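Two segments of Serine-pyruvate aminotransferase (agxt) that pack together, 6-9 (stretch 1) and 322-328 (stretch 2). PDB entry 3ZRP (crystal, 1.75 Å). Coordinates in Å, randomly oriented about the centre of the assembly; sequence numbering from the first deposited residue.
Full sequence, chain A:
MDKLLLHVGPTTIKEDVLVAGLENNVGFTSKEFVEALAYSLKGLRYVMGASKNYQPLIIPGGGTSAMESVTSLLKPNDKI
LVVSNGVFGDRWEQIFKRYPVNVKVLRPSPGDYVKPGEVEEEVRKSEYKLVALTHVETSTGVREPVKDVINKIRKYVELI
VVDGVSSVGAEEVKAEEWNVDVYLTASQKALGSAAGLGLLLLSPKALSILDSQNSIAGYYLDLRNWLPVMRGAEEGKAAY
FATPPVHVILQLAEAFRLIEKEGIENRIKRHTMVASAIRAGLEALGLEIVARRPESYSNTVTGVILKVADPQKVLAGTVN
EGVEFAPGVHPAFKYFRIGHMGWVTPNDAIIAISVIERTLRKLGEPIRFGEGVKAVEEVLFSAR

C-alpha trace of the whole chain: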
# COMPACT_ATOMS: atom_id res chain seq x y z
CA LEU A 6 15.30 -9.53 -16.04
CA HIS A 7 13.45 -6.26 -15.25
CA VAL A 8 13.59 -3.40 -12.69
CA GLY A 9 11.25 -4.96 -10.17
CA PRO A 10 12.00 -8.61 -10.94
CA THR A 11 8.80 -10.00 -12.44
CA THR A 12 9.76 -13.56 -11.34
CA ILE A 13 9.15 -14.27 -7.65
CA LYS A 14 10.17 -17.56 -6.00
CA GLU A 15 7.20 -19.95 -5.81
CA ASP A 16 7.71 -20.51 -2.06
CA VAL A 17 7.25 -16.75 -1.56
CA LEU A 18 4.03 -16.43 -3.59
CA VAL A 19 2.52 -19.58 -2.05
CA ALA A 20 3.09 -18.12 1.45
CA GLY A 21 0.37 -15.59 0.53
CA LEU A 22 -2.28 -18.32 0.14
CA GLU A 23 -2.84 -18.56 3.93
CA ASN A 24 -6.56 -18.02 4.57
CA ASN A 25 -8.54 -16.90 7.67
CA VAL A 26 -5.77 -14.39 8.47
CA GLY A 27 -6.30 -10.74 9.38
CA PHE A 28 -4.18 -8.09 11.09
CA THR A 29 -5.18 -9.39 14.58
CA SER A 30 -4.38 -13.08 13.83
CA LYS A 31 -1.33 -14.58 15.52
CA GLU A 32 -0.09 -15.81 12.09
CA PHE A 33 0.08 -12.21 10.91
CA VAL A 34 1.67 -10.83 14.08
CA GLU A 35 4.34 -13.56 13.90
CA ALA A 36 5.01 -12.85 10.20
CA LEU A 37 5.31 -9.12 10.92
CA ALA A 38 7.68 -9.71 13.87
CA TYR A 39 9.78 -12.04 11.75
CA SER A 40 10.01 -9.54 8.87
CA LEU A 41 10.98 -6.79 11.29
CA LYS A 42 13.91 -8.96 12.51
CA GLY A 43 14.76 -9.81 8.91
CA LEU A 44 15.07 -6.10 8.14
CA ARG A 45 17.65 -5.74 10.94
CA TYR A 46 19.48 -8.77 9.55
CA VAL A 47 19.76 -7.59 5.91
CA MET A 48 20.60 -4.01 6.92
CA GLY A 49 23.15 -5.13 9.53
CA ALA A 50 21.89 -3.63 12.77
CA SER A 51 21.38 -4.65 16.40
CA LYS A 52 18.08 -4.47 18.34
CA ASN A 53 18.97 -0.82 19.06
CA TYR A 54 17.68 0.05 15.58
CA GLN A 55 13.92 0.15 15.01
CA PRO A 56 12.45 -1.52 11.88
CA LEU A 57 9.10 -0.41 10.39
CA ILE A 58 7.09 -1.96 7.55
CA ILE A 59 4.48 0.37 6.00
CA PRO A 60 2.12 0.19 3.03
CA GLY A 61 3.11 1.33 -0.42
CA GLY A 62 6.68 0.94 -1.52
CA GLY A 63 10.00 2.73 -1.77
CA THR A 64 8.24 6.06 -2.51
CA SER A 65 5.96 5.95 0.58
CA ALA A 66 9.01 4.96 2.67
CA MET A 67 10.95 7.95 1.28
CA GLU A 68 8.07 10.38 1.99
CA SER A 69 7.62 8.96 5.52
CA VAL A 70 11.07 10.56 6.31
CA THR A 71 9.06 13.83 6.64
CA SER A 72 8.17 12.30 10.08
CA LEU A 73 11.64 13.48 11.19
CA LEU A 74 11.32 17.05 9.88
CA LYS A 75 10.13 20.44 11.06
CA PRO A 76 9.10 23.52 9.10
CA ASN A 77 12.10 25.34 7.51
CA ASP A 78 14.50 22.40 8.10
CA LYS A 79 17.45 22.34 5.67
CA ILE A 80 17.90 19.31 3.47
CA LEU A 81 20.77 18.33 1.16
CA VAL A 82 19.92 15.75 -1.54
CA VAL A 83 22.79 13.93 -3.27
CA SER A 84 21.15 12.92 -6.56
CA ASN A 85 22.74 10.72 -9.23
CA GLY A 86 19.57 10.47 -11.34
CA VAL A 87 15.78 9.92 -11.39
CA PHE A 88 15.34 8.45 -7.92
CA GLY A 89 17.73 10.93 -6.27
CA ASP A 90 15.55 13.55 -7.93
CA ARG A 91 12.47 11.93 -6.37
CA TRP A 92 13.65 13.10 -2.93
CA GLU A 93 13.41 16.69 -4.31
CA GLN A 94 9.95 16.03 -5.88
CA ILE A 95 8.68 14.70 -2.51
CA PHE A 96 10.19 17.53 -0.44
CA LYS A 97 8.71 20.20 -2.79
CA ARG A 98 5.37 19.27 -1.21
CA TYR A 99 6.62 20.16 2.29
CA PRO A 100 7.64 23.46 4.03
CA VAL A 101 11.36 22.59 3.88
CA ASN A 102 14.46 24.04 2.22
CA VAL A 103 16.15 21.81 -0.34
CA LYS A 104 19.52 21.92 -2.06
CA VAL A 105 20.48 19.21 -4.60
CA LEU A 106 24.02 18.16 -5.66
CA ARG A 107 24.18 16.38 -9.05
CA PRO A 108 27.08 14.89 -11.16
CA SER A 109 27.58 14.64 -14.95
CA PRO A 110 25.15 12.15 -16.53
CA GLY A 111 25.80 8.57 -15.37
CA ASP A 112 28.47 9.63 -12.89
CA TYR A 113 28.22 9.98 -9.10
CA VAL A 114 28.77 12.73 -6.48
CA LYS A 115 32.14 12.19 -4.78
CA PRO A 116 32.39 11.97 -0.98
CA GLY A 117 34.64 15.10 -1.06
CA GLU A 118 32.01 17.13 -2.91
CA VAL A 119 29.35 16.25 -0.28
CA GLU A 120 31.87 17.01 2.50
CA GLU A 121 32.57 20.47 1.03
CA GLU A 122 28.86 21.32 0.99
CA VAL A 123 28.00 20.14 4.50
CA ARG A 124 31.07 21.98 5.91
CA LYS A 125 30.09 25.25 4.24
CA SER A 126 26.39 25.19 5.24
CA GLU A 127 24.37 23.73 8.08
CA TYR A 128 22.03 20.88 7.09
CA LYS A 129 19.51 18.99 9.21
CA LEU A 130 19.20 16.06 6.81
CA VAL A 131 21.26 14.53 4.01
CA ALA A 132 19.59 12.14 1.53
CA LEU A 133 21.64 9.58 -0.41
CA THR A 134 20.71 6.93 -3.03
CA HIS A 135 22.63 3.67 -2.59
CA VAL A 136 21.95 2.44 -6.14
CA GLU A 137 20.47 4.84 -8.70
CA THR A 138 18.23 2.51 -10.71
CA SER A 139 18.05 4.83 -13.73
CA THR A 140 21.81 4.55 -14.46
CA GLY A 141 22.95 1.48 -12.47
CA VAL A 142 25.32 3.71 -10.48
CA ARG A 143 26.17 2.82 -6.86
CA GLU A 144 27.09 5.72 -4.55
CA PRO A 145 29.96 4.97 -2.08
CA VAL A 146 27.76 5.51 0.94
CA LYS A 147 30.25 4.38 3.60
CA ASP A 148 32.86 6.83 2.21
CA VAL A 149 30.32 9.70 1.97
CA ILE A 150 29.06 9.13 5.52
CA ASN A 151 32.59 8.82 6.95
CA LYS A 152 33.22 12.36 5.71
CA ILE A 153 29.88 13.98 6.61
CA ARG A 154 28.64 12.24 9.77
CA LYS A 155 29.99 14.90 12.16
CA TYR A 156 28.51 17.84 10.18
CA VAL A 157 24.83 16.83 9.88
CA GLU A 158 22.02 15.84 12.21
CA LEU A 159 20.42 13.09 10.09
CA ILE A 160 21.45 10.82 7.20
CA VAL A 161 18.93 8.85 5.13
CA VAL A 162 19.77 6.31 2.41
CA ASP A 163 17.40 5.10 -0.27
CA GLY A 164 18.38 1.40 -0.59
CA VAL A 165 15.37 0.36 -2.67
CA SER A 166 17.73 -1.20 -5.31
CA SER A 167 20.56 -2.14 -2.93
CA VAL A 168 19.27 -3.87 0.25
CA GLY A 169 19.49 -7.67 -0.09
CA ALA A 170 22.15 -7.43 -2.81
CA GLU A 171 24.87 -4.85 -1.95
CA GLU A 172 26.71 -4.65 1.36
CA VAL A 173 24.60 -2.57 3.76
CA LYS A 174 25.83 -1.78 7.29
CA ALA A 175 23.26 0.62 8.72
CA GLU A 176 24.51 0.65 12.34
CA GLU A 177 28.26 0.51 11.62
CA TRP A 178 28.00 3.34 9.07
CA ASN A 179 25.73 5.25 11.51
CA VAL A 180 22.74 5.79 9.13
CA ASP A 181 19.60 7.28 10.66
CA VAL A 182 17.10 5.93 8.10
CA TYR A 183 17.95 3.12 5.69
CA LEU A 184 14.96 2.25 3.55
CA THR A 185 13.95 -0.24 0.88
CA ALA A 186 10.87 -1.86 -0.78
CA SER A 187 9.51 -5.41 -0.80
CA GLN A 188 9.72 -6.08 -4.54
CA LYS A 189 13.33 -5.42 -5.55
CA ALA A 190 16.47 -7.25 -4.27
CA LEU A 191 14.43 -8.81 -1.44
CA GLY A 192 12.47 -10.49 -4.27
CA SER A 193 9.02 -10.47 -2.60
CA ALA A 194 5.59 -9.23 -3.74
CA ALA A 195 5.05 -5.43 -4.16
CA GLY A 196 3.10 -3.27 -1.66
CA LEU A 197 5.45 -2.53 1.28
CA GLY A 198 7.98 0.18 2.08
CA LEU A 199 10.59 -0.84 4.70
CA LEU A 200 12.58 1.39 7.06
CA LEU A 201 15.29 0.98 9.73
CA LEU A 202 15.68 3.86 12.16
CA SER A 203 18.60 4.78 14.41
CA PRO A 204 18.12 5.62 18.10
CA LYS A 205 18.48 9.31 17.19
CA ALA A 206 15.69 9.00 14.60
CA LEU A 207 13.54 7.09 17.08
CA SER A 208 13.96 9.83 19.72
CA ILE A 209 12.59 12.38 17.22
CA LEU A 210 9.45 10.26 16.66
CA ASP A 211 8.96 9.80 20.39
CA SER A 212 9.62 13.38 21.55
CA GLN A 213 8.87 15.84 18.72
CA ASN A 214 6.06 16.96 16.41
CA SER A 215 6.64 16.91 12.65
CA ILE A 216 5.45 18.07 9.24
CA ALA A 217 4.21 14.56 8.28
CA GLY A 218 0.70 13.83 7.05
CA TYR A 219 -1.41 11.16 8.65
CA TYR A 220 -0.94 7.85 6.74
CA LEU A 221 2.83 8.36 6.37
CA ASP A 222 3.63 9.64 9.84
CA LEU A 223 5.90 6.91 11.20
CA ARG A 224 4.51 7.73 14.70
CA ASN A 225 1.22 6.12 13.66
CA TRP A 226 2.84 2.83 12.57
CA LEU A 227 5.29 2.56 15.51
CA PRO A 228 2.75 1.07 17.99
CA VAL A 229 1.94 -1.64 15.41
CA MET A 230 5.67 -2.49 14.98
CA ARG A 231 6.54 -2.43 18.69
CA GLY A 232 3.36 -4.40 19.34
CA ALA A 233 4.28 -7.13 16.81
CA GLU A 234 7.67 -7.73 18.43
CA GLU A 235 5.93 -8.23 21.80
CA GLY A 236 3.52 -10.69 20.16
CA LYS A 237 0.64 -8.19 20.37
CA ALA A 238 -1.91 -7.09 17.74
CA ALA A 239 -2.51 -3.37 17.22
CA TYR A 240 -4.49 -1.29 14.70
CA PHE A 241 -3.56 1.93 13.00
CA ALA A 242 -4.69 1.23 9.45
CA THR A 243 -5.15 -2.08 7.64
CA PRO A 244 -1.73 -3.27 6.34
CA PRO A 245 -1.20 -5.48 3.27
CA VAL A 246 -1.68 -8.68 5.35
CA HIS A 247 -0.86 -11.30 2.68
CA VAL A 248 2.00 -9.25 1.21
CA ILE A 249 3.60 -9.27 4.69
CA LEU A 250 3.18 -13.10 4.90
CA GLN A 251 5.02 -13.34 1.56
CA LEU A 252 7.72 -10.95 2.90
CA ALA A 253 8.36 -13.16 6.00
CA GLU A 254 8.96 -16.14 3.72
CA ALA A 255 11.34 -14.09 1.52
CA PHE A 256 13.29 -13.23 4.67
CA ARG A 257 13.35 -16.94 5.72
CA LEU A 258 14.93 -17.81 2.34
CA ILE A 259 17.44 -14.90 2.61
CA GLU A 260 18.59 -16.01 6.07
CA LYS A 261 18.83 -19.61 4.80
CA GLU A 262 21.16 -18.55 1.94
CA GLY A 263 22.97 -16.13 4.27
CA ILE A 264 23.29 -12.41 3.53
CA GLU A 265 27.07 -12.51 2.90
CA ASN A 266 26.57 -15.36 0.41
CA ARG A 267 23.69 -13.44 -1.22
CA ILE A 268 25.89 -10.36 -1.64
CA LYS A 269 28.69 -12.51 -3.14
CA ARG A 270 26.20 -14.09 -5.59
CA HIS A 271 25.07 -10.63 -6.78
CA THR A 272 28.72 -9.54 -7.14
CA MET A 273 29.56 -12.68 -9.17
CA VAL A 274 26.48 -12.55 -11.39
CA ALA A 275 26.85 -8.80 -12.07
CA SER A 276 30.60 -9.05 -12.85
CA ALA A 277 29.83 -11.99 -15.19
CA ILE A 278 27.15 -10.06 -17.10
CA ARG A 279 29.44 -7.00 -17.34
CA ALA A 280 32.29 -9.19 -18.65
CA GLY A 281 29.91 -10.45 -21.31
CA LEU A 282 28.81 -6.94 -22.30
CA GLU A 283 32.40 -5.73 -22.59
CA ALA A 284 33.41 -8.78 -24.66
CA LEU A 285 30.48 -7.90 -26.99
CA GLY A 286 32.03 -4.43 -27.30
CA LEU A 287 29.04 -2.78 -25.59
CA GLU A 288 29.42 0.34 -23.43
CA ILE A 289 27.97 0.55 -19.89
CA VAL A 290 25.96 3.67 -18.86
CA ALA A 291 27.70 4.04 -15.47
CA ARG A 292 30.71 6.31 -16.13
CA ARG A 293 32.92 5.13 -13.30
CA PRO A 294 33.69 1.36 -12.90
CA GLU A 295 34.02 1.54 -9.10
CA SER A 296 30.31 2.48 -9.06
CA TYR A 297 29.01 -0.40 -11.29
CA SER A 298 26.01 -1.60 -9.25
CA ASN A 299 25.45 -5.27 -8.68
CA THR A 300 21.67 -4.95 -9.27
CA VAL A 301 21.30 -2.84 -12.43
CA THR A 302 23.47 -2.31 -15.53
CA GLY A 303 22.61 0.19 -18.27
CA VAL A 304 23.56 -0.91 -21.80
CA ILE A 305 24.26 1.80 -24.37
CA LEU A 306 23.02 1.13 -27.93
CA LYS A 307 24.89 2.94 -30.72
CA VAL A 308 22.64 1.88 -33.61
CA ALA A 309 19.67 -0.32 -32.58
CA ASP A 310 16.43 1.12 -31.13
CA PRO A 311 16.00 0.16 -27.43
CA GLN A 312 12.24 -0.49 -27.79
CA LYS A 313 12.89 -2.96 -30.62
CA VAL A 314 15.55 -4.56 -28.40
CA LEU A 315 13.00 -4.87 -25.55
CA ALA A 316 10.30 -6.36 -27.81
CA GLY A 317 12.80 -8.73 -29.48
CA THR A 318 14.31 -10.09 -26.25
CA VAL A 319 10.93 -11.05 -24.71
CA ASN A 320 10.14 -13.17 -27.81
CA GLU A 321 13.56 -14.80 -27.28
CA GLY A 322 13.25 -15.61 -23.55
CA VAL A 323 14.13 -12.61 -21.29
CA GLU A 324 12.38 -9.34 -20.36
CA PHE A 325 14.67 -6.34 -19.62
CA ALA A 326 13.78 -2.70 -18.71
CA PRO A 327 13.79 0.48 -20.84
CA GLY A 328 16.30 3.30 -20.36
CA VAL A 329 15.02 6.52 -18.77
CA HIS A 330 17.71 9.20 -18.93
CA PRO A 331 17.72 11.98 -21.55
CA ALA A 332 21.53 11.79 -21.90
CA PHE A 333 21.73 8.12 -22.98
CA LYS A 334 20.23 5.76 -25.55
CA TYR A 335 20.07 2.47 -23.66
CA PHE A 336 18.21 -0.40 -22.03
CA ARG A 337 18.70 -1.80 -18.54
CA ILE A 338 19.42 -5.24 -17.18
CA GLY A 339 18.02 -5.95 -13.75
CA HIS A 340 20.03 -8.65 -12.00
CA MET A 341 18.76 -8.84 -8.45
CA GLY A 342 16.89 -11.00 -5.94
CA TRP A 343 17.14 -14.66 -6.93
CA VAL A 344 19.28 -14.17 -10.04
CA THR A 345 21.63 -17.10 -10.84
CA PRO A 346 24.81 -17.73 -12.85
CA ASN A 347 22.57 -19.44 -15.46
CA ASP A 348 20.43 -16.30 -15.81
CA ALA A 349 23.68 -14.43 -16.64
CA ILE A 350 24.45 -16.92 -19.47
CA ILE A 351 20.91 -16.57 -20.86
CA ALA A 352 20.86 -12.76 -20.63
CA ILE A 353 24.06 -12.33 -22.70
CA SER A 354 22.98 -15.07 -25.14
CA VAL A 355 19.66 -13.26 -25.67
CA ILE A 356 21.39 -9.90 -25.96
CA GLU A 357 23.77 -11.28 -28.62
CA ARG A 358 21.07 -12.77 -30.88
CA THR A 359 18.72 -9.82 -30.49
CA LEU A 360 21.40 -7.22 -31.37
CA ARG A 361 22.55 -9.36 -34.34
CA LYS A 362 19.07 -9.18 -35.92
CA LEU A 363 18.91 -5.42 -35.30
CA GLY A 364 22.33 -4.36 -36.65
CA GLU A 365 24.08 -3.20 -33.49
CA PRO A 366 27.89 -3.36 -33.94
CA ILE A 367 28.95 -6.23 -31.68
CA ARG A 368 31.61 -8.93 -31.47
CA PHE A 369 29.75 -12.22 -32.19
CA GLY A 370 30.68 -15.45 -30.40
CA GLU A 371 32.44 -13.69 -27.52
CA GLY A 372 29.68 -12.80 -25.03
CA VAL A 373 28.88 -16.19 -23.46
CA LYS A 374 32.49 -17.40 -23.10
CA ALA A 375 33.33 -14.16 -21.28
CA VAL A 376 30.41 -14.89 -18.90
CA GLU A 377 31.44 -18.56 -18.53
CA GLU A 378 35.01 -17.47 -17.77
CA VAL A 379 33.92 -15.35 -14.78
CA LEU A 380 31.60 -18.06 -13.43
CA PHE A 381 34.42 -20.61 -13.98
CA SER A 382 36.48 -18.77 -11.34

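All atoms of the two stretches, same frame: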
# COMPACT_ATOMS: atom_id res chain seq x y z
N LEU A 6 14.46 -10.27 -17.03
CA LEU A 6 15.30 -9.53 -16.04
C LEU A 6 15.01 -8.02 -16.07
O LEU A 6 15.67 -7.24 -16.78
CB LEU A 6 16.78 -9.86 -16.27
CG LEU A 6 17.20 -11.32 -16.00
CD1 LEU A 6 18.61 -11.57 -16.54
CD2 LEU A 6 17.09 -11.72 -14.50
N HIS A 7 14.02 -7.62 -15.27
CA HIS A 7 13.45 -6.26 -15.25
C HIS A 7 13.74 -5.53 -13.92
O HIS A 7 14.05 -6.17 -12.90
CB HIS A 7 11.93 -6.35 -15.46
CG HIS A 7 11.29 -5.07 -15.89
ND1 HIS A 7 10.91 -4.08 -15.00
CD2 HIS A 7 10.94 -4.62 -17.11
CE1 HIS A 7 10.37 -3.07 -15.66
NE2 HIS A 7 10.37 -3.37 -16.94
N VAL A 8 13.62 -4.20 -13.93
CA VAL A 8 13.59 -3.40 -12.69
C VAL A 8 12.27 -3.66 -11.96
O VAL A 8 11.19 -3.28 -12.41
CB VAL A 8 13.85 -1.88 -12.90
CG1 VAL A 8 15.24 -1.66 -13.48
CG2 VAL A 8 12.77 -1.24 -13.77
N GLY A 9 12.39 -4.32 -10.81
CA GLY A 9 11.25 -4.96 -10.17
C GLY A 9 11.12 -6.35 -10.77
O GLY A 9 10.20 -6.59 -11.56
N GLY A 322 13.19 -14.95 -24.86
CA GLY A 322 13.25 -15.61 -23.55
C GLY A 322 13.49 -14.80 -22.29
O GLY A 322 13.34 -15.34 -21.19
N VAL A 323 13.87 -13.53 -22.43
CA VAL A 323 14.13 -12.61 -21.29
C VAL A 323 13.43 -11.25 -21.47
O VAL A 323 13.42 -10.70 -22.57
CB VAL A 323 15.67 -12.35 -21.07
CG1 VAL A 323 15.93 -11.51 -19.82
CG2 VAL A 323 16.44 -13.65 -20.97
N GLU A 324 12.87 -10.72 -20.38
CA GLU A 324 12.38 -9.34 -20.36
C GLU A 324 13.34 -8.41 -19.59
O GLU A 324 13.64 -8.67 -18.43
CB GLU A 324 10.97 -9.27 -19.75
CG GLU A 324 10.33 -7.88 -19.80
CD GLU A 324 8.86 -7.89 -19.44
OE1 GLU A 324 8.19 -8.92 -19.64
OE2 GLU A 324 8.36 -6.85 -18.95
N PHE A 325 13.81 -7.35 -20.25
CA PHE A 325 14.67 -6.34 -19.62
C PHE A 325 13.84 -5.08 -19.28
O PHE A 325 12.62 -5.15 -19.31
CB PHE A 325 15.81 -6.00 -20.58
CG PHE A 325 16.73 -7.16 -20.88
CD1 PHE A 325 17.52 -7.73 -19.87
CD2 PHE A 325 16.83 -7.67 -22.17
CE1 PHE A 325 18.37 -8.79 -20.14
CE2 PHE A 325 17.69 -8.73 -22.44
CZ PHE A 325 18.46 -9.29 -21.44
N ALA A 326 14.49 -3.96 -18.95
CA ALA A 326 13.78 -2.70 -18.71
C ALA A 326 14.26 -1.59 -19.65
O ALA A 326 15.41 -1.60 -20.09
CB ALA A 326 13.90 -2.26 -17.22
N PRO A 327 13.37 -0.62 -19.98
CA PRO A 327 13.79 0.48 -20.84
C PRO A 327 14.72 1.46 -20.12
O PRO A 327 14.78 1.47 -18.90
CB PRO A 327 12.48 1.16 -21.22
CG PRO A 327 11.55 0.85 -20.11
CD PRO A 327 11.96 -0.48 -19.56
N GLY A 328 15.44 2.25 -20.89
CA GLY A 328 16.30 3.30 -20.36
C GLY A 328 15.52 4.59 -20.18
O GLY A 328 14.68 4.92 -21.01

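The two stretches lie far apart in sequence, more than 300 residues, yet run side by side in the fold. Over the parts that touch, from Leu6 to Val8 and from Val323 to Pro327, their end-to-end directions differ by 29°, so the chains travel roughly the same way. The backbones come closest in register at His7 and Phe325, whose CA atoms are 4.5 Å apart. Such an approach brings main-chain atoms into direct contact, but it does not make a two-stranded sheet: stretch 1 has no regular helix or strand, only Ala326 and Pro327 of stretch 2 are in strand conformation, and no hydrogen bond crosses between the stretches.

The clearest backbone interaction is instead a CA-H...O contact. Phe325 CA lies 3.1 Å from Leu6 O, and the angle at the hydrogen is 169°, nearly straight. A CA-H group is slightly polarised by the flanking amide and carbonyl, so it can point at a carbonyl oxygen with a weak attraction of its own. The carbonyl of Glu324 is less comfortably placed. Glu324 O lies 2.3 Å from Leu6 N, too short for a hydrogen bond and best treated as a clash in the model, while the 3.4 Å separation between Glu324 O and His7 N has a poor angle.

The side chains add a mainly apolar contact, and the whole interface buries 334 Å² summed over both sides. Leu6 contributes the largest share of any one residue. Leu6 CB lies 4.0 Å from Val323 CG1 and 4.2 Å from Phe325 CD1, so an aliphatic chain packs against one branched residue and one aromatic residue of the facing stretch. Val323 suits this place because its CA-to-CB bond points toward stretch 1 and its short, branched side chain brings a methyl group directly to the contact. The CA-to-CB bond of Phe325 points away overall, though its CB touches stretch 1, as does part of its ring, and the residue is buried.

At the other end, Ala326 is the small residue on which two side chains converge. The CA-to-CB bond of Ala326 points toward stretch 1, and Ala326 CB sits over one face of the His7 imidazole, 3.8 Å from the ring centroid and only 12° off the ring normal. This is a CH-pi contact: the methyl hydrogens meet the electron-rich face of the ring, and a single methyl group can approach it closely. The same Ala326 CB also lies 3.8 Å from Val8 CG2, extending the apolar patch along stretch 1.

His7 uses its ring in two ways. Its CA-to-CB bond points sideways, but with chi1 in the t rotamer the end of the side chain comes nearer to stretch 2. Within its own stretch, His7 ND1 donates a hydrogen bond to Val8 O at 2.7 Å, which helps hold the imidazole in orientation while its face receives Ala326. A planar, polar aromatic ring thus serves both local bonding and packing across the interface.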